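Local coordinates for uncharacterized protein Atu2773 (Agrobacterium tumefaciens, PDB 2QV5) that is of unknown function but belongs to the divergent polysaccharide deacetylase family, and so may act on the acetyl groups of a carbohydrate, at residues A[103-117]-A[137-151]. Sequence-based numbering, arbitrary orientation.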
loop_
_atom_site.group_PDB
_atom_site.type_symbol
_atom_site.label_atom_id
_atom_site.label_comp_id
_atom_site.label_asym_id
_atom_site.label_seq_id
_atom_site.Cartn_x
_atom_site.Cartn_y
_atom_site.Cartn_z
ATOM N N LEU A 103 -13.993 -4.201 6.913
ATOM C CA LEU A 103 -15.113 -3.391 6.431
ATOM C C LEU A 103 -16.015 -4.273 5.565
ATOM O O LEU A 103 -15.523 -5.059 4.741
ATOM C CB LEU A 103 -14.617 -2.151 5.669
ATOM C CG LEU A 103 -14.099 -0.931 6.464
ATOM C CD1 LEU A 103 -12.931 -1.229 7.371
ATOM C CD2 LEU A 103 -13.700 0.183 5.513
ATOM N N LEU A 104 -17.326 -4.162 5.784
ATOM C CA LEU A 104 -18.304 -5.042 5.147
ATOM C C LEU A 104 -19.254 -4.266 4.254
ATOM O O LEU A 104 -19.752 -3.201 4.637
ATOM C CB LEU A 104 -19.088 -5.840 6.206
ATOM C CG LEU A 104 -18.262 -6.651 7.215
ATOM C CD1 LEU A 104 -19.135 -7.228 8.318
ATOM C CD2 LEU A 104 -17.463 -7.757 6.521
ATOM N N ALA A 105 -19.501 -4.817 3.065
ATOM C CA ALA A 105 -20.330 -4.182 2.042
ATOM C C ALA A 105 -21.764 -3.849 2.486
ATOM O O ALA A 105 -22.316 -2.828 2.074
ATOM C CB ALA A 105 -20.342 -5.029 0.769
ATOM N N GLY A 106 -22.347 -4.697 3.329
ATOM C CA GLY A 106 -23.740 -4.535 3.752
ATOM C C GLY A 106 -23.981 -3.639 4.959
ATOM O O GLY A 106 -25.118 -3.249 5.223
ATOM N N ASP A 107 -22.914 -3.314 5.688
ATOM C CA ASP A 107 -22.997 -2.478 6.888
ATOM C C ASP A 107 -23.192 -0.998 6.540
ATOM O O ASP A 107 -22.751 -0.556 5.471
ATOM C CB ASP A 107 -21.750 -2.680 7.760
ATOM C CG ASP A 107 -21.912 -3.817 8.760
ATOM O OD1 ASP A 107 -23.051 -4.068 9.213
ATOM O OD2 ASP A 107 -20.899 -4.458 9.104
ATOM N N PRO A 108 -23.866 -0.226 7.429
ATOM C CA PRO A 108 -24.051 1.204 7.154
ATOM C C PRO A 108 -22.736 1.970 7.271
ATOM O O PRO A 108 -21.810 1.495 7.935
ATOM C CB PRO A 108 -25.021 1.650 8.251
ATOM C CG PRO A 108 -24.787 0.701 9.369
ATOM C CD PRO A 108 -24.487 -0.614 8.713
ATOM N N ALA A 109 -22.681 3.137 6.627
ATOM C CA ALA A 109 -21.481 3.976 6.542
ATOM C C ALA A 109 -20.777 4.203 7.877
ATOM O O ALA A 109 -19.566 4.027 7.961
ATOM C CB ALA A 109 -21.801 5.310 5.867
ATOM N N LYS A 110 -21.539 4.538 8.919
ATOM C CA LYS A 110 -20.967 4.846 10.237
ATOM C C LYS A 110 -20.260 3.665 10.931
ATOM O O LYS A 110 -19.302 3.873 11.674
ATOM C CB LYS A 110 -22.015 5.499 11.160
ATOM C CG LYS A 110 -22.599 4.590 12.247
ATOM C CD LYS A 110 -23.218 5.395 13.389
ATOM C CE LYS A 110 -22.756 4.883 14.756
ATOM N NZ LYS A 110 -22.986 3.419 14.968
ATOM N N VAL A 111 -20.717 2.439 10.676
ATOM C CA VAL A 111 -20.114 1.245 11.269
ATOM C C VAL A 111 -18.762 0.928 10.600
ATOM O O VAL A 111 -17.791 0.561 11.276
ATOM C CB VAL A 111 -21.102 0.028 11.231
ATOM C CG1 VAL A 111 -20.411 -1.281 11.604
ATOM C CG2 VAL A 111 -22.290 0.276 12.169
ATOM N N ASN A 112 -18.711 1.084 9.279
ATOM C CA ASN A 112 -17.472 0.897 8.526
ATOM C C ASN A 112 -16.450 2.006 8.793
ATOM O O ASN A 112 -15.251 1.734 8.844
ATOM C CB ASN A 112 -17.749 0.797 7.021
ATOM C CG ASN A 112 -18.245 -0.585 6.595
ATOM O OD1 ASN A 112 -17.976 -1.592 7.243
ATOM N ND2 ASN A 112 -18.958 -0.629 5.478
ATOM N N ILE A 113 -16.922 3.243 8.964
ATOM C CA ILE A 113 -16.029 4.384 9.262
ATOM C C ILE A 113 -15.372 4.228 10.642
ATOM O O ILE A 113 -14.197 4.549 10.816
ATOM C CB ILE A 113 -16.738 5.772 9.098
ATOM C CG1 ILE A 113 -17.193 6.021 7.649
ATOM C CG2 ILE A 113 -15.830 6.935 9.534
ATOM C CD1 ILE A 113 -16.082 6.217 6.624
ATOM N N ASP A 114 -16.126 3.698 11.605
ATOM C CA ASP A 114 -15.590 3.375 12.927
ATOM C C ASP A 114 -14.517 2.285 12.878
ATOM O O ASP A 114 -13.514 2.370 13.583
ATOM C CB ASP A 114 -16.720 2.964 13.882
ATOM C CG ASP A 114 -17.522 4.163 14.391
ATOM O OD1 ASP A 114 -16.923 5.254 14.567
ATOM O OD2 ASP A 114 -18.747 4.017 14.619
ATOM N N ARG A 115 -14.738 1.272 12.043
ATOM C CA ARG A 115 -13.781 0.186 11.850
ATOM C C ARG A 115 -12.492 0.704 11.235
ATOM O O ARG A 115 -11.409 0.310 11.654
ATOM C CB ARG A 115 -14.367 -0.875 10.923
ATOM C CG ARG A 115 -15.286 -1.850 11.622
ATOM C CD ARG A 115 -16.064 -2.653 10.616
ATOM N NE ARG A 115 -17.001 -3.553 11.280
ATOM C CZ ARG A 115 -18.123 -3.995 10.728
ATOM N NH1 ARG A 115 -18.921 -4.806 11.408
ATOM N NH2 ARG A 115 -18.456 -3.613 9.502
ATOM N N LEU A 116 -12.648 1.551 10.216
ATOM C CA LEU A 116 -11.549 2.234 9.533
ATOM C C LEU A 116 -10.707 3.049 10.502
ATOM O O LEU A 116 -9.482 2.948 10.509
ATOM C CB LEU A 116 -12.121 3.165 8.462
ATOM C CG LEU A 116 -11.145 4.045 7.683
ATOM C CD1 LEU A 116 -10.171 3.150 6.910
ATOM C CD2 LEU A 116 -11.856 4.998 6.729
ATOM N N HIS A 117 -11.380 3.849 11.323
ATOM C CA HIS A 117 -10.726 4.702 12.317
ATOM C C HIS A 117 -9.947 3.916 13.359
ATOM O O HIS A 117 -8.895 4.365 13.817
ATOM C CB HIS A 117 -11.760 5.601 12.993
ATOM C CG HIS A 117 -12.255 6.715 12.126
ATOM N ND1 HIS A 117 -13.148 7.664 12.576
ATOM C CD2 HIS A 117 -11.971 7.045 10.842
ATOM C CE1 HIS A 117 -13.401 8.524 11.605
ATOM N NE2 HIS A 117 -12.704 8.167 10.541
ATOM N N PHE A 137 -16.065 -5.914 -1.352
ATOM C CA PHE A 137 -16.189 -4.516 -0.921
ATOM C C PHE A 137 -15.933 -3.478 -2.025
ATOM O O PHE A 137 -16.680 -2.499 -2.148
ATOM C CB PHE A 137 -15.271 -4.241 0.276
ATOM C CG PHE A 137 -15.625 -2.994 1.042
ATOM C CD1 PHE A 137 -16.539 -3.047 2.084
ATOM C CD2 PHE A 137 -15.039 -1.771 0.726
ATOM C CE1 PHE A 137 -16.874 -1.902 2.792
ATOM C CE2 PHE A 137 -15.366 -0.623 1.433
ATOM C CZ PHE A 137 -16.278 -0.687 2.470
ATOM N N LEU A 138 -14.893 -3.706 -2.824
ATOM C CA LEU A 138 -14.455 -2.740 -3.835
ATOM C C LEU A 138 -15.412 -2.581 -5.009
ATOM O O LEU A 138 -15.399 -1.553 -5.683
ATOM C CB LEU A 138 -13.027 -3.064 -4.323
ATOM C CG LEU A 138 -11.906 -2.936 -3.275
ATOM C CD1 LEU A 138 -10.623 -3.649 -3.741
ATOM C CD2 LEU A 138 -11.632 -1.473 -2.854
ATOM N N ALA A 139 -16.242 -3.597 -5.238
ATOM C CA ALA A 139 -17.255 -3.565 -6.294
ATOM C C ALA A 139 -18.579 -2.900 -5.865
ATOM O O ALA A 139 -19.508 -2.790 -6.671
ATOM C CB ALA A 139 -17.505 -4.985 -6.813
ATOM N N GLU A 140 -18.659 -2.448 -4.611
ATOM C CA GLU A 140 -19.890 -1.878 -4.058
ATOM C C GLU A 140 -19.803 -0.374 -3.791
ATOM O O GLU A 140 -19.257 0.047 -2.766
ATOM C CB GLU A 140 -20.292 -2.625 -2.786
ATOM C CG GLU A 140 -20.527 -4.122 -2.983
ATOM C CD GLU A 140 -21.798 -4.432 -3.754
ATOM O OE1 GLU A 140 -22.899 -4.128 -3.238
ATOM O OE2 GLU A 140 -21.696 -4.996 -4.867
ATOM N N GLN A 141 -20.358 0.416 -4.717
ATOM C CA GLN A 141 -20.276 1.887 -4.707
ATOM C C GLN A 141 -20.717 2.496 -3.380
ATOM O O GLN A 141 -20.011 3.322 -2.809
ATOM C CB GLN A 141 -21.087 2.468 -5.877
ATOM C CG GLN A 141 -21.437 3.954 -5.786
ATOM C CD GLN A 141 -20.492 4.845 -6.556
ATOM O OE1 GLN A 141 -19.657 4.377 -7.333
ATOM N NE2 GLN A 141 -20.626 6.150 -6.353
ATOM N N SER A 142 -21.860 2.045 -2.875
ATOM C CA SER A 142 -22.415 2.542 -1.619
ATOM C C SER A 142 -21.548 2.228 -0.398
ATOM O O SER A 142 -21.623 2.927 0.604
ATOM C CB SER A 142 -23.826 1.992 -1.410
ATOM O OG SER A 142 -23.804 0.601 -1.144
ATOM N N ALA A 143 -20.735 1.175 -0.485
ATOM C CA ALA A 143 -19.838 0.792 0.605
ATOM C C ALA A 143 -18.487 1.502 0.494
ATOM O O ALA A 143 -17.940 1.996 1.492
ATOM C CB ALA A 143 -19.641 -0.711 0.612
ATOM N N LEU A 144 -17.962 1.558 -0.725
ATOM C CA LEU A 144 -16.642 2.128 -0.970
ATOM C C LEU A 144 -16.596 3.665 -0.944
ATOM O O LEU A 144 -15.614 4.243 -0.462
ATOM C CB LEU A 144 -16.055 1.578 -2.277
ATOM C CG LEU A 144 -14.596 1.927 -2.597
ATOM C CD1 LEU A 144 -13.648 1.509 -1.459
ATOM C CD2 LEU A 144 -14.183 1.299 -3.920
ATOM N N GLU A 145 -17.641 4.322 -1.449
ATOM C CA GLU A 145 -17.670 5.788 -1.490
ATOM C C GLU A 145 -17.469 6.537 -0.138
ATOM O O GLU A 145 -16.618 7.432 -0.087
ATOM C CB GLU A 145 -18.874 6.328 -2.278
ATOM C CG GLU A 145 -18.693 7.766 -2.752
ATOM C CD GLU A 145 -19.968 8.384 -3.321
ATOM O OE1 GLU A 145 -20.774 7.665 -3.962
ATOM O OE2 GLU A 145 -20.156 9.607 -3.139
ATOM N N PRO A 146 -18.205 6.178 0.950
ATOM C CA PRO A 146 -17.965 6.911 2.208
ATOM C C PRO A 146 -16.545 6.720 2.739
ATOM O O PRO A 146 -15.978 7.636 3.332
ATOM C CB PRO A 146 -18.942 6.261 3.196
ATOM C CG PRO A 146 -19.938 5.564 2.380
ATOM C CD PRO A 146 -19.233 5.135 1.139
ATOM N N VAL A 147 -16.005 5.521 2.524
ATOM C CA VAL A 147 -14.663 5.132 2.973
ATOM C C VAL A 147 -13.615 5.971 2.245
ATOM O O VAL A 147 -12.721 6.561 2.875
ATOM C CB VAL A 147 -14.445 3.609 2.756
ATOM C CG1 VAL A 147 -13.012 3.176 3.057
ATOM C CG2 VAL A 147 -15.422 2.831 3.620
ATOM N N MET A 148 -13.757 6.057 0.926
ATOM C CA MET A 148 -12.836 6.834 0.101
ATOM C C MET A 148 -12.949 8.338 0.339
ATOM O O MET A 148 -11.959 9.064 0.213
ATOM C CB MET A 148 -13.003 6.479 -1.377
ATOM C CG MET A 148 -12.430 5.079 -1.712
ATOM S SD MET A 148 -12.257 4.809 -3.471
ATOM C CE MET A 148 -10.873 5.892 -3.808
ATOM N N ARG A 149 -14.145 8.799 0.695
ATOM C CA ARG A 149 -14.332 10.198 1.091
ATOM C C ARG A 149 -13.620 10.522 2.411
ATOM O O ARG A 149 -12.960 11.559 2.513
ATOM C CB ARG A 149 -15.809 10.550 1.187
ATOM C CG ARG A 149 -16.505 10.675 -0.161
ATOM C CD ARG A 149 -17.896 11.264 0.005
ATOM N NE ARG A 149 -18.621 11.314 -1.264
ATOM C CZ ARG A 149 -18.546 12.319 -2.138
ATOM N NH1 ARG A 149 -17.779 13.375 -1.897
ATOM N NH2 ARG A 149 -19.240 12.263 -3.265
ATOM N N ASP A 150 -13.739 9.639 3.406
ATOM C CA ASP A 150 -13.014 9.816 4.673
ATOM C C ASP A 150 -11.491 9.844 4.468
ATOM O O ASP A 150 -10.815 10.759 4.947
ATOM C CB ASP A 150 -13.388 8.744 5.701
ATOM C CG ASP A 150 -12.707 8.965 7.043
ATOM O OD1 ASP A 150 -13.230 9.739 7.866
ATOM O OD2 ASP A 150 -11.633 8.370 7.278
ATOM N N ILE A 151 -10.971 8.855 3.741
ATOM C CA ILE A 151 -9.538 8.770 3.430
ATOM C C ILE A 151 -9.076 10.007 2.650
ATOM O O ILE A 151 -8.046 10.600 2.984
ATOM C CB ILE A 151 -9.195 7.454 2.661
ATOM C CG1 ILE A 151 -9.450 6.236 3.551
ATOM C CG2 ILE A 151 -7.726 7.446 2.177
ATOM C CD1 ILE A 151 -9.734 4.968 2.793
HETATM O O HOH W 1 -19.233 1.770 4.010
#
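Two neighbouring helices of the parallel alpha/beta fold, 109-117 and 141-151, pack side by side at -46°, their axes 9.6 Å apart, with the loops that lead into them meeting where Ala105 lies beside Phe137. Between the helices the contact is mostly apolar: the CB of Ala109 rests on the ring of Pro146, and Ile113 reaches over with CD1, which lies 3.6 Å from Pro146 O and also meets Asp150 CB. Leu116 runs alongside Asp150 in the opposite direction, its CD2 3.4 Å from OD2 of Asp150 and also touching Ile151 CG1. A single direct hydrogen bond crosses, from His117 NE2 to Asp150 OD1 (3.1 Å, 166°); the oxygen lies in the ring plane but is approached from above the carboxylate plane, the two planes being inclined to each other. Chi1 of -177° turns the Asp150 carboxylate away from its own backbone N and across to the His117 ring, while OD2 forms a salt bridge with Arg154. At the other end, Phe137 carries Ala143 CB over one face and meets Asn112 ND2 at its edge (3.6 Å to CE1). That amide is held by Leu104, whose O accepts from ND2 (2.8 Å) and whose N donates to OD1; a water links ND2 onward to Ala143 O. Leu103 CD2 meets Val147 CG2 tip to tip (3.7 Å). Leu103 and Leu116 also touch Ile86 of strand 82-88, Ile151 packs on Phe158 of strand 157-160, and helix 169-176 borders helix 141-151 through Met148.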